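Local structure of S-M checkpoint control protein rad4 (Schizosaccharomyces pombe, 4BU0) at residues P133-T136 / R137-H141. The protein acts as an essential scaffold in DNA replication and the S-M checkpoint, its first two BRCT domains binding phosphorylated Crb2. Residues are numbered along the deposited sequence; the frame is centred on the assembly and turned at random.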
loop_
_atom_site.group_PDB
_atom_site.type_symbol
_atom_site.label_atom_id
_atom_site.label_comp_id
_atom_site.label_asym_id
_atom_site.label_seq_id
_atom_site.Cartn_x
_atom_site.Cartn_y
_atom_site.Cartn_z
ATOM N N PRO A 133 -4.805 -13.144 12.930
ATOM C CA PRO A 133 -4.921 -13.435 14.367
ATOM C C PRO A 133 -3.638 -14.085 14.922
ATOM O O PRO A 133 -3.220 -13.788 16.036
ATOM C CB PRO A 133 -6.089 -14.428 14.424
ATOM C CG PRO A 133 -6.887 -14.122 13.194
ATOM C CD PRO A 133 -5.849 -13.831 12.150
ATOM N N ASP A 134 -3.019 -14.976 14.114
ATOM C CA ASP A 134 -1.771 -15.657 14.488
ATOM C C ASP A 134 -0.594 -14.996 13.810
ATOM O O ASP A 134 -0.749 -14.499 12.680
ATOM C CB ASP A 134 -1.823 -17.129 14.034
ATOM C CG ASP A 134 -3.035 -17.896 14.518
ATOM O OD1 ASP A 134 -3.422 -17.716 15.685
ATOM O OD2 ASP A 134 -3.571 -18.720 13.733
ATOM N N LEU A 135 0.573 -15.013 14.457
ATOM C CA LEU A 135 1.770 -14.474 13.819
ATOM C C LEU A 135 2.422 -15.572 12.997
ATOM O O LEU A 135 2.682 -16.662 13.523
ATOM C CB LEU A 135 2.758 -13.928 14.860
ATOM C CG LEU A 135 3.974 -13.231 14.273
ATOM C CD1 LEU A 135 3.636 -11.834 13.725
ATOM C CD2 LEU A 135 5.038 -13.064 15.319
ATOM N N THR A 136 2.653 -15.287 11.727
ATOM C CA THR A 136 3.357 -16.172 10.795
ATOM C C THR A 136 4.428 -15.362 10.107
ATOM O O THR A 136 4.447 -14.121 10.180
ATOM C CB THR A 136 2.419 -16.825 9.780
ATOM O OG1 THR A 136 1.765 -15.791 9.073
ATOM C CG2 THR A 136 1.378 -17.742 10.426
ATOM N N ARG A 137 5.348 -16.065 9.416
ATOM C CA ARG A 137 6.502 -15.402 8.814
ATOM C C ARG A 137 6.114 -14.416 7.697
ATOM O O ARG A 137 6.945 -13.586 7.359
ATOM C CB ARG A 137 7.566 -16.426 8.313
ATOM C CG ARG A 137 7.059 -17.544 7.432
ATOM C CD ARG A 137 8.098 -18.664 7.371
ATOM N NE ARG A 137 7.739 -19.671 6.373
ATOM C CZ ARG A 137 8.132 -19.646 5.105
ATOM N NH1 ARG A 137 8.902 -18.659 4.659
ATOM N NH2 ARG A 137 7.751 -20.602 4.268
ATOM N N ASP A 138 4.898 -14.483 7.170
ATOM C CA ASP A 138 4.486 -13.577 6.097
ATOM C C ASP A 138 3.744 -12.343 6.630
ATOM O O ASP A 138 3.315 -11.495 5.833
ATOM C CB ASP A 138 3.660 -14.310 5.044
ATOM C CG ASP A 138 2.358 -14.876 5.510
ATOM O OD1 ASP A 138 2.236 -15.162 6.707
ATOM O OD2 ASP A 138 1.481 -15.111 4.657
ATOM N N VAL A 139 3.656 -12.178 7.981
ATOM C CA VAL A 139 3.067 -10.947 8.507
ATOM C C VAL A 139 4.006 -9.794 8.181
ATOM O O VAL A 139 5.249 -9.937 8.248
ATOM C CB VAL A 139 2.815 -11.113 10.030
ATOM C CG1 VAL A 139 2.647 -9.769 10.755
ATOM C CG2 VAL A 139 1.610 -12.043 10.272
ATOM N N THR A 140 3.430 -8.629 7.828
ATOM C CA THR A 140 4.248 -7.483 7.464
ATOM C C THR A 140 4.435 -6.526 8.636
ATOM O O THR A 140 5.442 -5.802 8.704
ATOM C CB THR A 140 3.654 -6.741 6.254
ATOM O OG1 THR A 140 2.374 -6.186 6.578
ATOM C CG2 THR A 140 3.537 -7.660 5.014
ATOM N N HIS A 141 3.413 -6.454 9.523
ATOM C CA HIS A 141 3.459 -5.549 10.662
ATOM C C HIS A 141 2.840 -6.178 11.857
ATOM O O HIS A 141 1.713 -6.647 11.768
ATOM C CB HIS A 141 2.685 -4.233 10.386
ATOM C CG HIS A 141 3.209 -3.458 9.208
ATOM N ND1 HIS A 141 2.904 -3.835 7.899
ATOM C CD2 HIS A 141 4.045 -2.386 9.177
ATOM C CE1 HIS A 141 3.535 -2.952 7.114
ATOM N NE2 HIS A 141 4.234 -2.065 7.844
#
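A type I beta turn from Thr136 to Val139 reverses the chain in the second BRCT domain, within the loop that joins strand 130-131 to the central strand 141-144 of its parallel sheet. The turn is closed by the backbone N of Val139, which donates to the carbonyl O of Thr136 over 3.0 Å, with an N-H...O angle of 168°. A second link runs between side chains: OG1 of Thr136 donates a very short hydrogen bond, 2.5 Å, to OD1 of Asp138. The two side chains lie side by side and point the same way; chi1 of Thr136 (58°) sets OG1 between its own N and carbonyl carbon, with CG2 anti to the latter. Threonine suits the place because its short side chain carries a hydroxyl within reach of Asp138. The other carboxylate oxygen of Asp138, OD2, makes a long, weak ion pair with Arg106. CD1 of Leu135 meets CG1 of Val139 at 3.8 Å, the two side chains crossing at about a right angle; both are buried and also touch Cys108 of strand 106-110, where branched hydrocarbon suits the interior. Thr136 packs on an apolar side chain of the bound peptide, OD1 of Asp134 is hydrogen-bonded to the peptide backbone, and Arg137, at a turn corner, sends its extended chain outward to a salt bridge from NE to an acidic peptide side chain. The polar pair thus links two residues of the turn, while the apolar pair joins the residue before it to its last residue, and the turn presents Arg137 to the ligand's negative charge.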